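Long-range contacts in 30-kDa cleavage and polyadenylation specificity factor 30 (Arabidopsis thaliana, PDB 5ZUU), which takes part in pre-mRNA 3'-end formation as a component of the CPSF complex, with a YTH domain that is bound here to m6A-modified RNA: residues Arg18-Lys23 / Cys137-Pro142; Pro11-Val16 / Asn58-Phe63; Lys48-Phe53 / Ala75-Arg80. All coordinates share one frame; numbering follows the deposited sequence.

Interaction 1. Residues Arg18-Lys23 / Cys137-Pro142; sequences RYFVVK and CQELEP. With nucleotides of chain F.
Glu139 reaches back across the strand pair, its side chain running from the ring of Phe20 to the guanidinium of Arg18. Glu139 CB lies 3.6 Å from CE2 of Phe20. Its CG is anti to the backbone N (chi1 -165°), and it stands over one face of the Phe20 ring, displaced toward the rim, in a CH-pi contact 4.0 Å from the centroid. The same carbon also touches Tyr19 O. Beyond CG the chain is extended, carrying CD past Phe20 CZ to Arg18. There a side-on, two-pronged salt bridge forms: Arg18 NE bonds to Glu139 OE1 at 2.8 Å, and Arg18 NH2 to Glu139 OE2 at 2.9 Å. Both acceptors lie in or close to the guanidinium plane, but both nitrogens stand out of the carboxylate plane, NE above it at OE1 and NH2 on the syn side of OE2; the two planes are 32° apart. Arg18 NH1 turns to Glu51 and Ser55 of helix 46-55.

This is the edge of the mixed sheet of the YTH domain, a PUA-clan fold, where the short, weakly bonded strand 138-140 runs roughly antiparallel to strand 17-24. The backbone bonds include Leu140 N to Tyr19 O (2.8 Å) and Val21 N to Gln138 O (2.9 Å). A water bridges the two strands, accepting from Tyr19 N and donating to Leu140 O and Glu139 OE1.

On the face opposite Phe20, Val21 CG2 packs on Leu140 CD1 at 3.7 Å, and the CB atoms of Tyr19 and Leu140 also meet. At the far end of the strand, Lys23 bends at chi2 and chi3, and its NZ bonds to OP1 of U7 and, at longer range, O3' of C6, both of chain F, and also to Ser64 OG.

Interaction 2. Residues Pro11-Val16 / Asn58-Phe63; sequences PLPQGV and NVILIF
The carboxamide of Asn58 and the ring of Pro13 lie against each other, with Pro13 CB standing above the amide plane, 3.4 Å from both OD1 and ND2 of Asn58. Here the segment leading into strand 17-24, the first strand in the chain of this YTH domain, passes over strand 58-65 of the same mixed sheet. The proline ring crosses the amide obliquely; Pro13 CG follows, 3.6 Å from Asn58 OD1. The polar atoms of the amide are held from elsewhere: OD1 accepts a hydrogen bond from Lys76 NZ on strand 70-77, and ND2 donates to Asn17 OD1. Two bonds thus fix the rotation of the group while an apolar ring covers it, an example of a buried amide whose polarity is met by residues other than its packing partner.

Asn58 and Ile60 point from the strand toward the segment, and Val59 between them points away. Pro13 also touches Leu108 of strand 103-114, and its carbonyl O is bonded by Asn17 ND2. Leu12, next to it, reaches Ala149 on helix 142-154.

Ile60 extends the apolar part of the contact. Its CG1 is anti to the carbonyl carbon (chi1 -53°), and the CD1 beyond meets Pro13 CD tip to tip at 4.0 Å. On its other branch, Ile60 CG2 faces Leu12 CD1 at 4.2 Å.

Interaction 3. Residues Lys48-Phe53 / Ala75-Arg80; sequences KLNEAF and AKMTSR
Asn50 OD1 accepts a hydrogen bond from Ile81 N and at the same time is touched by Arg80 CG, 3.2 Å away, so the backbone that follows Arg80 is tied to helix 46-55. The two side chains cross at about a right angle, with the amide of Asn50 stacked on the guanidinium of Arg80, their planes 14° apart. Asn50 CB stands 4.0 Å above the guanidinium plane, over its centre. Arg80 NE makes a salt bridge with Asp54, one helical turn beyond Asn50.

Phe53, its CG anti to the backbone N (chi1 -172°), lies against the turn after the strand. Arg80 N and Ser79 C sit over one face of the ring, toward the rim. At the ring edge, in its plane, Met77 O comes to 3.4 Å from Phe53 CE1; this oxygen is buried by the contact with no polar partner in the model.

Met77, extended beyond CG, crosses Phe53 obliquely: its CG meets Phe53 CD1 at 3.8 Å, SD makes an oblique Met-aromatic contact 5.1 Å from the Phe53 centroid, and CE reaches Leu49 CB at 3.9 Å. The axis of helical residues 48-53 lies at 88° to that of strand residues 75-77. Helix 46-55 covers one face of the YTH sheet, where Leu49 and Ala52 rest on Phe20 of strand 17-24, and Ala52 and Met77 meet Val59 of strand 58-65.

The three contacts form a compact triangle, their centres about 11 Å from one another, around one mixed sheet in which strands 70-77, 58-65, 17-24 and 138-140 are successive neighbours. Interactions 1 and 2 alternate along the chain, as do interactions 2 and 3, whereas interaction 3 falls wholly between the two segments of interaction 1. Backbone bonds join strand 17-24 to 58-65, and 58-65 to 70-77. Helix 46-55 covers one face, and helix 142-154 packs on the other. Distant parts of the YTH domain are thereby interlocked. Lys23 of interaction 1 touches the RNA directly, while interactions 2 and 3 have their nearest atoms about 9 and 10 Å from it.

Interaction 1. Residues Arg18-Lys23 / Cys137-Pro142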
loop_
_atom_site.group_PDB
_atom_site.type_symbol
_atom_site.label_atom_id
_atom_site.label_comp_id
_atom_site.label_asym_id
_atom_site.label_seq_id
_atom_site.Cartn_x
_atom_site.Cartn_y
_atom_site.Cartn_z
ATOM N N ARG A 18 0.390 -11.481 -3.807
ATOM C CA ARG A 18 -0.644 -10.847 -4.655
ATOM C C ARG A 18 -0.549 -9.394 -4.385
ATOM O O ARG A 18 -0.113 -8.989 -3.244
ATOM C CB ARG A 18 -2.052 -11.364 -4.289
ATOM C CG ARG A 18 -2.184 -12.806 -4.680
ATOM C CD ARG A 18 -3.426 -13.448 -4.127
ATOM N NE ARG A 18 -4.626 -12.928 -4.794
ATOM C CZ ARG A 18 -5.863 -13.336 -4.486
ATOM N NH1 ARG A 18 -6.049 -14.235 -3.563
ATOM N NH2 ARG A 18 -6.909 -12.859 -5.132
ATOM N N TYR A 19 -1.004 -8.618 -5.365
ATOM C CA TYR A 19 -0.832 -7.180 -5.431
ATOM C C TYR A 19 -2.151 -6.508 -5.747
ATOM O O TYR A 19 -2.836 -6.918 -6.717
ATOM C CB TYR A 19 0.156 -6.824 -6.620
ATOM C CG TYR A 19 1.474 -7.486 -6.484
ATOM C CD1 TYR A 19 1.660 -8.819 -6.878
ATOM C CD2 TYR A 19 2.535 -6.828 -5.889
ATOM C CE1 TYR A 19 2.894 -9.448 -6.711
ATOM C CE2 TYR A 19 3.763 -7.452 -5.727
ATOM C CZ TYR A 19 3.930 -8.754 -6.116
ATOM O OH TYR A 19 5.133 -9.363 -5.918
ATOM N N PHE A 20 -2.476 -5.460 -4.968
ATOM C CA PHE A 20 -3.710 -4.680 -5.140
ATOM C C PHE A 20 -3.354 -3.216 -5.150
ATOM O O PHE A 20 -2.529 -2.793 -4.352
ATOM C CB PHE A 20 -4.728 -4.960 -3.985
ATOM C CG PHE A 20 -5.240 -6.362 -3.942
ATOM C CD1 PHE A 20 -4.471 -7.381 -3.449
ATOM C CD2 PHE A 20 -6.501 -6.672 -4.401
ATOM C CE1 PHE A 20 -4.934 -8.704 -3.461
ATOM C CE2 PHE A 20 -6.976 -7.979 -4.408
ATOM C CZ PHE A 20 -6.184 -8.993 -3.943
ATOM N N VAL A 21 -3.956 -2.445 -6.053
ATOM C CA VAL A 21 -3.886 -0.995 -5.988
ATOM C C VAL A 21 -4.905 -0.492 -4.975
ATOM O O VAL A 21 -6.059 -0.904 -5.000
ATOM C CB VAL A 21 -4.164 -0.316 -7.340
ATOM C CG1 VAL A 21 -4.216 1.216 -7.204
ATOM C CG2 VAL A 21 -3.097 -0.714 -8.346
ATOM N N VAL A 22 -4.459 0.340 -4.046
ATOM C CA VAL A 22 -5.270 0.918 -3.023
ATOM C C VAL A 22 -5.314 2.403 -3.316
ATOM O O VAL A 22 -4.270 3.014 -3.600
ATOM C CB VAL A 22 -4.648 0.681 -1.645
ATOM C CG1 VAL A 22 -5.302 1.575 -0.590
ATOM C CG2 VAL A 22 -4.780 -0.781 -1.300
ATOM N N LYS A 23 -6.525 2.969 -3.355
ATOM C CA LYS A 23 -6.736 4.402 -3.657
ATOM C C LYS A 23 -7.210 5.178 -2.391
ATOM O O LYS A 23 -7.938 4.643 -1.560
ATOM C CB LYS A 23 -7.732 4.566 -4.801
ATOM C CG LYS A 23 -7.289 3.902 -6.134
ATOM C CD LYS A 23 -6.049 4.542 -6.749
ATOM C CE LYS A 23 -6.199 6.007 -7.092
ATOM N NZ LYS A 23 -5.246 6.424 -8.146
ATOM N N CYS A 137 -8.686 -1.109 -4.509
ATOM C CA CYS A 137 -8.547 -2.551 -4.343
ATOM C C CYS A 137 -8.677 -3.368 -5.609
ATOM O O CYS A 137 -9.035 -4.522 -5.580
ATOM C CB CYS A 137 -9.401 -3.080 -3.174
ATOM S SG CYS A 137 -8.912 -2.398 -1.562
ATOM N N GLN A 138 -8.420 -2.762 -6.741
ATOM C CA GLN A 138 -8.268 -3.540 -7.981
ATOM C C GLN A 138 -7.001 -4.436 -7.893
ATOM O O GLN A 138 -5.864 -3.981 -7.610
ATOM C CB GLN A 138 -8.161 -2.593 -9.157
ATOM C CG GLN A 138 -7.613 -3.216 -10.425
ATOM C CD GLN A 138 -8.688 -4.061 -11.024
ATOM O OE1 GLN A 138 -9.709 -3.507 -11.438
ATOM N NE2 GLN A 138 -8.534 -5.377 -10.959
ATOM N N GLU A 139 -7.190 -5.724 -8.101
ATOM C CA GLU A 139 -6.063 -6.670 -8.119
ATOM C C GLU A 139 -5.216 -6.493 -9.391
ATOM O O GLU A 139 -5.755 -6.308 -10.478
ATOM C CB GLU A 139 -6.536 -8.144 -7.989
ATOM C CG GLU A 139 -5.342 -9.041 -7.635
ATOM C CD GLU A 139 -5.608 -10.468 -7.299
ATOM O OE1 GLU A 139 -4.635 -11.224 -7.031
ATOM O OE2 GLU A 139 -6.788 -10.855 -7.234
ATOM N N LEU A 140 -3.892 -6.531 -9.239
ATOM C CA LEU A 140 -2.994 -6.558 -10.367
ATOM C C LEU A 140 -2.706 -8.022 -10.647
ATOM O O LEU A 140 -2.414 -8.799 -9.714
ATOM C CB LEU A 140 -1.685 -5.752 -10.085
ATOM C CG LEU A 140 -1.968 -4.264 -9.776
ATOM C CD1 LEU A 140 -0.860 -3.579 -9.014
ATOM C CD2 LEU A 140 -2.213 -3.478 -11.034
ATOM N N GLU A 141 -2.822 -8.405 -11.918
ATOM C CA GLU A 141 -2.286 -9.690 -12.390
ATOM C C GLU A 141 -0.845 -9.805 -11.833
ATOM O O GLU A 141 -0.071 -8.839 -11.896
ATOM C CB GLU A 141 -2.305 -9.718 -13.934
ATOM C CG GLU A 141 -2.019 -11.084 -14.586
ATOM C CD GLU A 141 -0.595 -11.591 -14.378
ATOM O OE1 GLU A 141 0.400 -10.811 -14.366
ATOM O OE2 GLU A 141 -0.484 -12.792 -14.145
ATOM N N PRO A 142 -0.483 -10.948 -11.253
ATOM C CA PRO A 142 0.643 -10.823 -10.302
ATOM C C PRO A 142 2.001 -10.542 -10.900
ATOM O O PRO A 142 2.877 -9.953 -10.222
ATOM C CB PRO A 142 0.645 -12.168 -9.559
ATOM C CG PRO A 142 -0.296 -13.057 -10.335
ATOM C CD PRO A 142 -1.277 -12.143 -10.979
ATOM P P C F 6 -11.836 5.169 -6.454
ATOM O OP1 C F 6 -12.748 5.782 -7.419
ATOM O OP2 C F 6 -11.939 3.713 -6.180
ATOM O "O5'" C F 6 -10.323 5.411 -6.941
ATOM C "C5'" C F 6 -10.037 6.436 -7.899
ATOM C "C4'" C F 6 -9.501 5.827 -9.171
ATOM O "O4'" C F 6 -10.534 5.041 -9.810
ATOM C "C3'" C F 6 -9.034 6.809 -10.238
ATOM O "O3'" C F 6 -7.702 7.219 -9.954
ATOM C "C2'" C F 6 -9.151 5.968 -11.488
ATOM O "O2'" C F 6 -8.066 5.073 -11.657
ATOM C "C1'" C F 6 -10.455 5.223 -11.214
ATOM N N1 C F 6 -11.684 5.911 -11.661
ATOM C C2 C F 6 -11.937 5.989 -13.035
ATOM O O2 C F 6 -11.100 5.535 -13.825
ATOM N N3 C F 6 -13.089 6.548 -13.466
ATOM C C4 C F 6 -13.982 7.000 -12.580
ATOM N N4 C F 6 -15.094 7.555 -13.053
ATOM C C5 C F 6 -13.757 6.927 -11.170
ATOM C C6 C F 6 -12.607 6.374 -10.760
ATOM P P U F 7 -7.193 8.670 -10.292
ATOM O OP1 U F 7 -5.855 8.786 -9.736
ATOM O OP2 U F 7 -8.167 9.659 -9.953
ATOM O "O5'" U F 7 -7.074 8.691 -11.878
ATOM C "C5'" U F 7 -6.091 7.870 -12.502
ATOM C "C4'" U F 7 -6.314 7.858 -13.982
ATOM O "O4'" U F 7 -7.629 7.330 -14.285
ATOM C "C3'" U F 7 -6.290 9.231 -14.617
ATOM O "O3'" U F 7 -4.943 9.502 -14.956
ATOM C "C2'" U F 7 -7.131 9.034 -15.855
ATOM O "O2'" U F 7 -6.447 8.309 -16.852
ATOM C "C1'" U F 7 -8.215 8.117 -15.317
ATOM N N1 U F 7 -9.412 8.771 -14.783
ATOM C C2 U F 7 -10.392 9.175 -15.677
ATOM O O2 U F 7 -10.247 9.141 -16.895
ATOM N N3 U F 7 -11.531 9.663 -15.092
ATOM C C4 U F 7 -11.811 9.743 -13.744
ATOM O O4 U F 7 -12.905 10.168 -13.379
ATOM C C5 U F 7 -10.745 9.319 -12.887
ATOM C C6 U F 7 -9.618 8.842 -13.424
HETATM O O HOH W 1 -1.976 -10.304 -7.526
#

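Interaction 2. Residues Pro11-Val16 / Asn58-Phe63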
loop_
_atom_site.group_PDB
_atom_site.type_symbol
_atom_site.label_atom_id
_atom_site.label_comp_id
_atom_site.label_asym_id
_atom_site.label_seq_id
_atom_site.Cartn_x
_atom_site.Cartn_y
_atom_site.Cartn_z
ATOM N N PRO A 11 12.715 -4.378 1.592
ATOM C CA PRO A 11 12.582 -5.045 0.306
ATOM C C PRO A 11 11.206 -5.758 0.152
ATOM O O PRO A 11 10.607 -6.201 1.113
ATOM C CB PRO A 11 13.687 -6.074 0.352
ATOM C CG PRO A 11 13.742 -6.444 1.812
ATOM C CD PRO A 11 13.514 -5.153 2.554
ATOM N N LEU A 12 10.746 -5.850 -1.078
ATOM C CA LEU A 12 9.609 -6.614 -1.414
ATOM C C LEU A 12 9.782 -8.003 -0.814
ATOM O O LEU A 12 10.776 -8.626 -1.072
ATOM C CB LEU A 12 9.519 -6.649 -2.932
ATOM C CG LEU A 12 8.155 -6.968 -3.483
ATOM C CD1 LEU A 12 7.192 -5.865 -3.064
ATOM C CD2 LEU A 12 8.291 -7.111 -4.980
ATOM N N PRO A 13 8.863 -8.468 0.073
ATOM C CA PRO A 13 8.998 -9.822 0.590
ATOM C C PRO A 13 9.124 -10.834 -0.544
ATOM O O PRO A 13 8.535 -10.644 -1.644
ATOM C CB PRO A 13 7.665 -10.078 1.295
ATOM C CG PRO A 13 7.093 -8.748 1.581
ATOM C CD PRO A 13 7.655 -7.799 0.587
ATOM N N GLN A 14 9.908 -11.871 -0.282
ATOM C CA GLN A 14 10.123 -12.921 -1.258
ATOM C C GLN A 14 8.944 -13.867 -1.182
ATOM O O GLN A 14 8.270 -14.007 -0.114
ATOM C CB GLN A 14 11.426 -13.685 -0.962
ATOM C CG GLN A 14 12.710 -12.876 -1.201
ATOM C CD GLN A 14 13.927 -13.496 -0.520
ATOM O OE1 GLN A 14 13.929 -13.711 0.705
ATOM N NE2 GLN A 14 14.953 -13.833 -1.321
ATOM N N GLY A 15 8.714 -14.513 -2.307
ATOM C CA GLY A 15 7.762 -15.628 -2.391
ATOM C C GLY A 15 6.560 -15.293 -3.221
ATOM O O GLY A 15 6.589 -14.359 -4.047
ATOM N N VAL A 16 5.477 -16.037 -2.991
ATOM C CA VAL A 16 4.258 -15.836 -3.788
ATOM C C VAL A 16 3.421 -14.703 -3.186
ATOM O O VAL A 16 2.889 -14.796 -2.113
ATOM C CB VAL A 16 3.486 -17.153 -4.030
ATOM C CG1 VAL A 16 2.124 -16.860 -4.670
ATOM C CG2 VAL A 16 4.350 -18.039 -4.949
ATOM N N ASN A 58 2.024 -12.949 1.424
ATOM C CA ASN A 58 2.139 -11.499 1.370
ATOM C C ASN A 58 1.171 -10.868 0.387
ATOM O O ASN A 58 1.158 -11.200 -0.804
ATOM C CB ASN A 58 3.521 -11.105 0.880
ATOM C CG ASN A 58 4.611 -11.661 1.722
ATOM O OD1 ASN A 58 4.811 -11.238 2.833
ATOM N ND2 ASN A 58 5.385 -12.537 1.157
ATOM N N VAL A 59 0.352 -9.978 0.904
ATOM C CA VAL A 59 -0.497 -9.154 0.131
ATOM C C VAL A 59 0.155 -7.807 0.156
ATOM O O VAL A 59 0.396 -7.176 1.244
ATOM C CB VAL A 59 -1.907 -9.108 0.747
ATOM C CG1 VAL A 59 -2.795 -8.126 -0.017
ATOM C CG2 VAL A 59 -2.496 -10.488 0.721
ATOM N N ILE A 60 0.525 -7.393 -1.045
ATOM C CA ILE A 60 1.184 -6.128 -1.275
ATOM C C ILE A 60 0.191 -5.089 -1.809
ATOM O O ILE A 60 -0.427 -5.290 -2.857
ATOM C CB ILE A 60 2.396 -6.295 -2.225
ATOM C CG1 ILE A 60 3.327 -7.391 -1.679
ATOM C CG2 ILE A 60 3.149 -4.942 -2.398
ATOM C CD1 ILE A 60 3.791 -7.165 -0.246
ATOM N N LEU A 61 0.034 -4.000 -1.063
ATOM C CA LEU A 61 -0.893 -2.883 -1.381
ATOM C C LEU A 61 -0.085 -1.725 -1.924
ATOM O O LEU A 61 0.683 -1.124 -1.207
ATOM C CB LEU A 61 -1.582 -2.460 -0.090
ATOM C CG LEU A 61 -2.278 -3.614 0.665
ATOM C CD1 LEU A 61 -2.901 -3.089 1.914
ATOM C CD2 LEU A 61 -3.366 -4.270 -0.191
ATOM N N ILE A 62 -0.290 -1.401 -3.193
ATOM C CA ILE A 62 0.346 -0.319 -3.862
ATOM C C ILE A 62 -0.584 0.876 -3.843
ATOM O O ILE A 62 -1.604 0.885 -4.545
ATOM C CB ILE A 62 0.676 -0.738 -5.319
ATOM C CG1 ILE A 62 1.623 -1.939 -5.310
ATOM C CG2 ILE A 62 1.275 0.407 -6.117
ATOM C CD1 ILE A 62 1.864 -2.598 -6.701
ATOM N N PHE A 63 -0.201 1.931 -3.115
ATOM C CA PHE A 63 -1.049 3.082 -2.844
ATOM C C PHE A 63 -0.940 4.144 -3.861
ATOM O O PHE A 63 0.102 4.433 -4.364
ATOM C CB PHE A 63 -0.726 3.745 -1.494
ATOM C CG PHE A 63 -1.389 3.089 -0.355
ATOM C CD1 PHE A 63 -1.099 1.739 -0.058
ATOM C CD2 PHE A 63 -2.320 3.773 0.439
ATOM C CE1 PHE A 63 -1.700 1.101 1.030
ATOM C CE2 PHE A 63 -2.936 3.136 1.508
ATOM C CZ PHE A 63 -2.631 1.800 1.812
#

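Interaction 3. Residues Lys48-Phe53 / Ala75-Arg80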
loop_
_atom_site.group_PDB
_atom_site.type_symbol
_atom_site.label_atom_id
_atom_site.label_comp_id
_atom_site.label_asym_id
_atom_site.label_seq_id
_atom_site.Cartn_x
_atom_site.Cartn_y
_atom_site.Cartn_z
ATOM N N LYS A 48 -12.580 -9.219 -0.109
ATOM C CA LYS A 48 -11.553 -9.502 -1.061
ATOM C C LYS A 48 -10.132 -9.319 -0.575
ATOM O O LYS A 48 -9.301 -10.157 -0.903
ATOM C CB LYS A 48 -11.803 -8.873 -2.394
ATOM C CG LYS A 48 -11.327 -7.510 -2.747
ATOM C CD LYS A 48 -11.301 -7.532 -4.276
ATOM C CE LYS A 48 -11.714 -6.237 -4.825
ATOM N NZ LYS A 48 -11.430 -6.288 -6.280
ATOM N N LEU A 49 -9.883 -8.344 0.289
ATOM C CA LEU A 49 -8.590 -8.297 0.911
ATOM C C LEU A 49 -8.447 -9.467 1.858
ATOM O O LEU A 49 -7.348 -9.982 1.935
ATOM C CB LEU A 49 -8.276 -6.958 1.637
ATOM C CG LEU A 49 -8.242 -5.766 0.715
ATOM C CD1 LEU A 49 -7.855 -4.539 1.489
ATOM C CD2 LEU A 49 -7.303 -5.945 -0.483
ATOM N N ASN A 50 -9.506 -9.913 2.537
ATOM C CA ASN A 50 -9.331 -11.055 3.457
ATOM C C ASN A 50 -9.086 -12.352 2.678
ATOM O O ASN A 50 -8.337 -13.237 3.125
ATOM C CB ASN A 50 -10.514 -11.216 4.452
ATOM C CG ASN A 50 -10.398 -10.315 5.685
ATOM O OD1 ASN A 50 -9.333 -9.776 5.968
ATOM N ND2 ASN A 50 -11.505 -10.127 6.400
ATOM N N GLU A 51 -9.715 -12.482 1.515
ATOM C CA GLU A 51 -9.510 -13.662 0.699
ATOM C C GLU A 51 -8.041 -13.706 0.258
ATOM O O GLU A 51 -7.417 -14.745 0.215
ATOM C CB GLU A 51 -10.500 -13.633 -0.507
ATOM C CG GLU A 51 -10.604 -14.916 -1.368
ATOM C CD GLU A 51 -9.481 -15.071 -2.438
ATOM O OE1 GLU A 51 -9.211 -16.216 -2.900
ATOM O OE2 GLU A 51 -8.836 -14.073 -2.834
ATOM N N ALA A 52 -7.494 -12.567 -0.129
ATOM C CA ALA A 52 -6.069 -12.495 -0.532
ATOM C C ALA A 52 -5.181 -12.769 0.694
ATOM O O ALA A 52 -4.276 -13.596 0.613
ATOM C CB ALA A 52 -5.777 -11.140 -1.142
ATOM N N PHE A 53 -5.501 -12.152 1.831
ATOM C CA PHE A 53 -4.715 -12.346 3.010
ATOM C C PHE A 53 -4.650 -13.798 3.381
ATOM O O PHE A 53 -3.596 -14.279 3.713
ATOM C CB PHE A 53 -5.258 -11.529 4.198
ATOM C CG PHE A 53 -4.365 -11.551 5.409
ATOM C CD1 PHE A 53 -3.313 -10.654 5.523
ATOM C CD2 PHE A 53 -4.619 -12.453 6.463
ATOM C CE1 PHE A 53 -2.494 -10.680 6.658
ATOM C CE2 PHE A 53 -3.815 -12.476 7.607
ATOM C CZ PHE A 53 -2.756 -11.572 7.695
ATOM N N ALA A 75 2.855 -1.307 0.783
ATOM C CA ALA A 75 2.767 -1.861 2.147
ATOM C C ALA A 75 2.360 -3.294 2.080
ATOM O O ALA A 75 1.764 -3.721 1.110
ATOM C CB ALA A 75 1.767 -1.053 2.976
ATOM N N LYS A 76 2.769 -4.064 3.068
ATOM C CA LYS A 76 2.274 -5.379 3.263
ATOM C C LYS A 76 1.051 -5.301 4.202
ATOM O O LYS A 76 1.113 -4.640 5.237
ATOM C CB LYS A 76 3.341 -6.236 3.951
ATOM C CG LYS A 76 2.891 -7.641 4.218
ATOM C CD LYS A 76 4.004 -8.379 4.901
ATOM C CE LYS A 76 3.492 -9.449 5.798
ATOM N NZ LYS A 76 3.290 -10.684 5.037
ATOM N N MET A 77 -0.032 -5.976 3.838
ATOM C CA MET A 77 -1.176 -6.162 4.735
ATOM C C MET A 77 -0.723 -7.089 5.860
ATOM O O MET A 77 -0.362 -8.199 5.598
ATOM C CB MET A 77 -2.308 -6.775 3.952
ATOM C CG MET A 77 -3.611 -6.924 4.688
ATOM S SD MET A 77 -4.858 -7.622 3.606
ATOM C CE MET A 77 -6.218 -7.766 4.791
ATOM N N THR A 78 -0.681 -6.648 7.101
ATOM C CA THR A 78 -0.175 -7.536 8.168
ATOM C C THR A 78 -1.179 -8.019 9.158
ATOM O O THR A 78 -0.796 -8.764 10.034
ATOM C CB THR A 78 0.936 -6.860 8.946
ATOM O OG1 THR A 78 0.481 -5.597 9.365
ATOM C CG2 THR A 78 2.116 -6.581 8.027
ATOM N N SER A 79 -2.450 -7.629 9.063
ATOM C CA SER A 79 -3.465 -8.375 9.789
ATOM C C SER A 79 -4.682 -8.606 8.893
ATOM O O SER A 79 -4.907 -7.883 7.934
ATOM C CB SER A 79 -3.881 -7.694 11.096
ATOM O OG SER A 79 -4.621 -6.521 10.814
ATOM N N ARG A 80 -5.443 -9.627 9.256
ATOM C CA ARG A 80 -6.712 -9.959 8.636
ATOM C C ARG A 80 -7.733 -8.896 9.091
ATOM O O ARG A 80 -7.651 -8.431 10.174
ATOM C CB ARG A 80 -7.123 -11.366 9.024
ATOM C CG ARG A 80 -8.332 -11.854 8.216
ATOM C CD ARG A 80 -8.530 -13.308 8.468
ATOM N NE ARG A 80 -9.360 -13.956 7.447
ATOM C CZ ARG A 80 -10.710 -13.976 7.408
ATOM N NH1 ARG A 80 -11.305 -14.682 6.438
ATOM N NH2 ARG A 80 -11.478 -13.316 8.290
#